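Cytochrome P450 268A2 Cyp268A2 (Mycobacterium marinum, PDB 6BLD) is a cytochrome P450, a mainly helical haem protein, modelled here with its haem and (3E,5E)-6,10-dimethylundeca-3,5,9-trien-2-one bound. Local coordinates at residues 14-18 / 19-23; 69-72 / 73-77; 244-247 / 248-251. One frame throughout, in Å; residues are numbered along the deposited sequence.

Interaction 1 (14-18 / 19-23); sequences IDLSS and RAFWA
Ser18 and Phe21 mark the start of the short, weakly bonded helix 19-23: the backbone is extended at Ser18 and helical from Arg19 on, which turns Phe21 N back toward the Ser18 side chain. Ser18 is the N-cap residue, and its side chain makes the capping bond. Ser18 OG lies between its own backbone N and carbonyl carbon (chi1 76°), and from there accepts from Phe21 N at 3.1 Å in a fairly straight bond (155°). Ser18 OG also donates to Asp15 OD2, on the syn lone pair of that oxygen, at 2.6 Å. Asp15 OD1 takes two backbone donors, Ser17 N at 3.0 Å, from above the carboxylate plane, and Ser18 N at 3.1 Å, on the syn lone pair. This is an Asx turn extended into an Asx motif, and the three bonds fix the carboxylate's rotation.

Phe21 puts one ring face against Asp15 O, 3.3 Å from Phe21 CD1. Leu16 runs alongside the ring, its CD2 3.6 Å from Phe21 CZ. Trp22 folds back over the loop, and its NE1 donates to Leu16 O at 2.9 Å, coming from well above the carbonyl plane (55° out of it).

Around this turn, Phe21 packs on Arg29 and Ser32 of helix 26-39. Leu16 touches Leu36 of that helix and Ala63 of strand 61-64, while Ser17 OG bonds Pro46 O, just past strand 42-45.

Interaction 2 (69-72 / 73-77); sequences DIVA and VSRTN
Residues 69-72 and 73-77 meet within one alpha-helix, as its last turns and C-terminal end. Helix 67-75 is the one usually called the B helix in P450s, and it follows strand 61-64 of the main sheet. Val73 N bonds Asp69 O at 3.0 Å and Arg75 N bonds Val71 O at 2.9 Å, both ordinary i to i+4 pairs.

The other two carbonyls each take two donors. Ile70 O accepts from Ser74 N at 3.0 Å and from Ser74 OG at 2.6 Å, the two reaching it from opposite faces of its plane. The hydroxyl can fold back like this because OG sits beside its own backbone N, anti to the carbonyl carbon (chi1 -48°). The hydroxyl's proton is thus used inside the helix, on a buried side chain about 5 Å from the haem.

On the flank of the helix, Val71 and Arg75 lie side by side and point the same way. Val71 CG1 touches Arg75 CD at 3.7 Å and sits at the edge of the guanidinium, near its plane. Ile70, Val73 and Ser74 pack against Met334 of strand 331-335, with Val73 also on Val332, while Asp69, Ala72 and Val73 meet Leu321 of strand 319-321.

Past Arg75 the helix breaks off in an inverse gamma turn centred on Thr76, closed by a weak bond from Asn77 N to Arg75 O. At this end Ala72 O is gripped twice by Thr76: by its backbone N at 3.1 Å, with an N-H...O angle of 144°, and by OG1 at 2.6 Å.

Interaction 3 (244-247 / 248-251); sequences RLAD and ADVA
Ala246 and Asp247 supply the first two carbonyls of the helix that begins here, and each is taken up four residues on. Ala246 O accepts from Val250 N at 3.1 Å, the donor arriving almost in line with the carbonyl bond. Asp247 O accepts from Ala251 N at 3.0 Å. Both bonds are nearly straight at the hydrogen (163°). Ala246 is the N-cap residue and has no side-chain acceptor to offer the first turn.

The two aspartates bring negative charge to this N-terminal end, where it probably suits the helix dipole. Both carboxylates have distant cationic partners: Asp249 OD2 makes a long, weak ion pair with Arg109 NH2, and Asp247 OD2 another with Arg224 NH2. The Asp249 side chain crosses Leu245 at about a right angle, with OD2 3.6 Å from Leu245 CD2. Farther back along Leu245, CB meets Val250 CG2 at 3.9 Å.

Helix 247-278, the long central P450 helix, starts here and later lines the ligand pocket with Leu256, Val259, Ala260 and Thr264. Leu245 packs on Leu113 and Leu116 of helix 109-117 and on Leu235 of helix 231-237. Val250 touches Phe232 and Val236 there, and Ala251 rests on His213 and Ala216 of helix 201-225.

In the fold
From the N terminus, the three contacts follow in series, each complete before the next begins, so none nests in or crosses another. Interaction 1 closes the turn that leads into helix 19-23 and ties it to helix 26-39, to strand 61-64 of the main sheet and to the loop just past edge strand 42-45. Interaction 2, its centre 24 Å away, ends helix 67-75, and both contacts touch strand 61-64: the first through Leu16 and Ser17, the second through Asp69 and Ile70. Interaction 3 lies in the helical part of the molecule, about 30 Å from interaction 2 and 37 Å from interaction 1 between centres, where the loop after helix 231-237 becomes helix 247-278.

Interaction 1 (14-18 / 19-23)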
# COMPACT_ATOMS: atom_id res chain seq x y z
N ILE A 14 -25.96 0.19 -3.68
CA ILE A 14 -24.72 0.61 -4.32
C ILE A 14 -23.83 -0.61 -4.54
O ILE A 14 -23.63 -1.42 -3.63
CB ILE A 14 -24.01 1.68 -3.48
CG1 ILE A 14 -24.91 2.91 -3.31
CG2 ILE A 14 -22.69 2.07 -4.12
CD1 ILE A 14 -25.53 3.41 -4.59
N ASP A 15 -23.28 -0.72 -5.75
CA ASP A 15 -22.41 -1.83 -6.11
C ASP A 15 -20.97 -1.50 -5.73
O ASP A 15 -20.39 -0.54 -6.26
CB ASP A 15 -22.52 -2.13 -7.60
CG ASP A 15 -21.46 -3.10 -8.09
OD1 ASP A 15 -21.03 -3.97 -7.30
OD2 ASP A 15 -21.06 -2.99 -9.26
N LEU A 16 -20.40 -2.28 -4.82
CA LEU A 16 -18.99 -2.18 -4.44
C LEU A 16 -18.24 -3.49 -4.63
O LEU A 16 -17.12 -3.62 -4.13
CB LEU A 16 -18.85 -1.71 -2.99
CG LEU A 16 -19.52 -0.41 -2.56
CD1 LEU A 16 -19.21 -0.13 -1.10
CD2 LEU A 16 -19.05 0.75 -3.43
N SER A 17 -18.83 -4.46 -5.33
CA SER A 17 -18.27 -5.81 -5.39
C SER A 17 -17.95 -6.30 -6.79
O SER A 17 -17.17 -7.24 -6.92
CB SER A 17 -19.24 -6.81 -4.74
OG SER A 17 -19.84 -6.26 -3.58
N SER A 18 -18.53 -5.70 -7.84
CA SER A 18 -18.37 -6.23 -9.18
C SER A 18 -16.98 -5.92 -9.73
O SER A 18 -16.29 -5.00 -9.29
CB SER A 18 -19.44 -5.67 -10.11
OG SER A 18 -19.14 -4.33 -10.48
N ARG A 19 -16.57 -6.72 -10.72
CA ARG A 19 -15.30 -6.48 -11.40
C ARG A 19 -15.33 -5.16 -12.16
O ARG A 19 -14.32 -4.45 -12.20
CB ARG A 19 -15.00 -7.64 -12.36
CG ARG A 19 -14.29 -8.82 -11.72
CD ARG A 19 -13.19 -8.36 -10.77
NE ARG A 19 -12.68 -9.46 -9.96
CZ ARG A 19 -11.60 -10.18 -10.27
NH1 ARG A 19 -10.93 -9.91 -11.38
NH2 ARG A 19 -11.20 -11.16 -9.48
N ALA A 20 -16.47 -4.83 -12.77
CA ALA A 20 -16.55 -3.61 -13.56
C ALA A 20 -16.42 -2.36 -12.69
O ALA A 20 -15.85 -1.36 -13.12
CB ALA A 20 -17.87 -3.58 -14.34
N PHE A 21 -16.96 -2.41 -11.47
CA PHE A 21 -16.82 -1.28 -10.56
C PHE A 21 -15.36 -1.01 -10.23
O PHE A 21 -14.93 0.15 -10.17
CB PHE A 21 -17.62 -1.53 -9.28
CG PHE A 21 -17.50 -0.42 -8.27
CD1 PHE A 21 -18.26 0.73 -8.38
CD2 PHE A 21 -16.63 -0.54 -7.19
CE1 PHE A 21 -18.15 1.75 -7.45
CE2 PHE A 21 -16.52 0.48 -6.26
CZ PHE A 21 -17.28 1.62 -6.39
N TRP A 22 -14.58 -2.07 -10.02
CA TRP A 22 -13.16 -1.93 -9.71
C TRP A 22 -12.29 -1.83 -10.95
O TRP A 22 -11.07 -1.67 -10.83
CB TRP A 22 -12.72 -3.09 -8.82
CG TRP A 22 -13.34 -3.01 -7.47
CD1 TRP A 22 -14.32 -3.81 -6.96
CD2 TRP A 22 -13.05 -2.04 -6.45
NE1 TRP A 22 -14.65 -3.41 -5.69
CE2 TRP A 22 -13.89 -2.32 -5.35
CE3 TRP A 22 -12.16 -0.97 -6.36
CZ2 TRP A 22 -13.86 -1.57 -4.18
CZ3 TRP A 22 -12.13 -0.22 -5.20
CH2 TRP A 22 -12.97 -0.53 -4.12
N ALA A 23 -12.89 -1.92 -12.14
CA ALA A 23 -12.20 -1.62 -13.39
C ALA A 23 -12.52 -0.22 -13.89
O ALA A 23 -11.94 0.21 -14.90
CB ALA A 23 -12.57 -2.65 -14.46

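Interaction 2 (69-72 / 73-77)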
# COMPACT_ATOMS: atom_id res chain seq x y z
N ASP A 69 -15.08 6.81 10.87
CA ASP A 69 -15.40 5.41 11.12
C ASP A 69 -14.23 4.50 10.75
O ASP A 69 -14.02 3.47 11.40
CB ASP A 69 -16.66 5.01 10.35
CG ASP A 69 -17.91 5.66 10.90
OD1 ASP A 69 -17.96 5.92 12.12
OD2 ASP A 69 -18.84 5.92 10.11
N ILE A 70 -13.47 4.87 9.72
CA ILE A 70 -12.28 4.10 9.36
C ILE A 70 -11.26 4.16 10.49
O ILE A 70 -10.62 3.15 10.82
CB ILE A 70 -11.69 4.63 8.03
CG1 ILE A 70 -12.57 4.18 6.86
CG2 ILE A 70 -10.25 4.17 7.85
CD1 ILE A 70 -12.15 4.75 5.53
N VAL A 71 -11.10 5.33 11.11
CA VAL A 71 -10.22 5.45 12.27
C VAL A 71 -10.74 4.61 13.43
O VAL A 71 -9.97 3.96 14.14
CB VAL A 71 -10.06 6.93 12.66
CG1 VAL A 71 -9.42 7.07 14.03
CG2 VAL A 71 -9.24 7.67 11.60
N ALA A 72 -12.07 4.61 13.63
CA ALA A 72 -12.65 3.84 14.72
C ALA A 72 -12.36 2.35 14.57
O ALA A 72 -11.99 1.68 15.54
CB ALA A 72 -14.16 4.08 14.79
N VAL A 73 -12.53 1.81 13.36
CA VAL A 73 -12.25 0.39 13.13
C VAL A 73 -10.76 0.10 13.32
O VAL A 73 -10.38 -0.90 13.94
CB VAL A 73 -12.75 -0.03 11.74
CG1 VAL A 73 -12.24 -1.43 11.39
CG2 VAL A 73 -14.27 0.02 11.68
N SER A 74 -9.90 0.98 12.79
CA SER A 74 -8.46 0.73 12.84
C SER A 74 -7.94 0.72 14.27
O SER A 74 -7.11 -0.13 14.64
CB SER A 74 -7.72 1.77 12.01
OG SER A 74 -8.32 1.94 10.74
N ARG A 75 -8.40 1.66 15.11
CA ARG A 75 -7.87 1.78 16.45
C ARG A 75 -8.51 0.82 17.44
O ARG A 75 -7.90 0.51 18.47
CB ARG A 75 -8.02 3.22 16.95
CG ARG A 75 -7.40 4.25 16.02
CD ARG A 75 -7.34 5.62 16.67
NE ARG A 75 -6.37 6.48 16.01
CZ ARG A 75 -5.07 6.51 16.30
NH1 ARG A 75 -4.25 7.32 15.65
NH2 ARG A 75 -4.59 5.71 17.25
N THR A 76 -9.72 0.35 17.16
CA THR A 76 -10.40 -0.60 18.05
C THR A 76 -10.12 -2.04 17.60
O THR A 76 -11.01 -2.82 17.27
CB THR A 76 -11.90 -0.31 18.09
OG1 THR A 76 -12.11 1.10 18.05
CG2 THR A 76 -12.52 -0.88 19.35
N ASN A 77 -8.82 -2.38 17.60
CA ASN A 77 -8.39 -3.70 17.14
C ASN A 77 -8.85 -4.82 18.07
O ASN A 77 -8.88 -5.98 17.65
CB ASN A 77 -6.87 -3.74 16.99
CG ASN A 77 -6.15 -3.51 18.31
OD1 ASN A 77 -6.03 -2.38 18.78
ND2 ASN A 77 -5.66 -4.59 18.91

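Interaction 3 (244-247 / 248-251)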
# COMPACT_ATOMS: atom_id res chain seq x y z
N ARG A 244 14.49 -19.83 17.03
CA ARG A 244 14.48 -18.96 15.86
C ARG A 244 13.19 -19.16 15.07
O ARG A 244 12.54 -20.21 15.16
CB ARG A 244 15.68 -19.23 14.97
CG ARG A 244 15.67 -20.63 14.36
CD ARG A 244 16.25 -20.65 12.96
NE ARG A 244 16.25 -21.98 12.37
CZ ARG A 244 16.96 -23.01 12.82
NH1 ARG A 244 16.89 -24.18 12.20
NH2 ARG A 244 17.76 -22.88 13.88
N LEU A 245 12.84 -18.15 14.29
CA LEU A 245 11.62 -18.22 13.50
C LEU A 245 11.73 -19.28 12.41
O LEU A 245 12.79 -19.44 11.79
CB LEU A 245 11.31 -16.86 12.88
CG LEU A 245 10.57 -15.87 13.78
CD1 LEU A 245 10.79 -14.45 13.30
CD2 LEU A 245 9.09 -16.20 13.82
N ALA A 246 10.64 -19.99 12.18
CA ALA A 246 10.60 -21.00 11.13
C ALA A 246 10.76 -20.34 9.76
O ALA A 246 10.55 -19.14 9.58
CB ALA A 246 9.29 -21.78 11.18
N ASP A 247 11.15 -21.16 8.78
CA ASP A 247 11.35 -20.66 7.42
C ASP A 247 10.08 -20.05 6.85
O ASP A 247 10.15 -19.07 6.10
CB ASP A 247 11.86 -21.78 6.51
CG ASP A 247 12.98 -22.59 7.14
OD1 ASP A 247 12.96 -23.83 7.03
OD2 ASP A 247 13.88 -21.97 7.75
N ALA A 248 8.92 -20.61 7.19
CA ALA A 248 7.66 -20.07 6.68
C ALA A 248 7.41 -18.66 7.20
O ALA A 248 6.97 -17.78 6.45
CB ALA A 248 6.51 -21.00 7.04
N ASP A 249 7.68 -18.42 8.49
CA ASP A 249 7.48 -17.09 9.05
C ASP A 249 8.45 -16.09 8.44
O ASP A 249 8.06 -14.95 8.14
CB ASP A 249 7.65 -17.13 10.57
CG ASP A 249 6.72 -18.12 11.24
OD1 ASP A 249 5.54 -18.22 10.83
OD2 ASP A 249 7.16 -18.81 12.19
N VAL A 250 9.71 -16.49 8.26
CA VAL A 250 10.71 -15.58 7.71
C VAL A 250 10.36 -15.21 6.27
O VAL A 250 10.42 -14.03 5.89
CB VAL A 250 12.11 -16.22 7.82
CG1 VAL A 250 13.08 -15.55 6.86
CG2 VAL A 250 12.61 -16.14 9.25
N ALA A 251 9.97 -16.19 5.46
CA ALA A 251 9.65 -15.92 4.07
C ALA A 251 8.38 -15.09 3.94
O ALA A 251 8.28 -14.22 3.07
CB ALA A 251 9.52 -17.23 3.29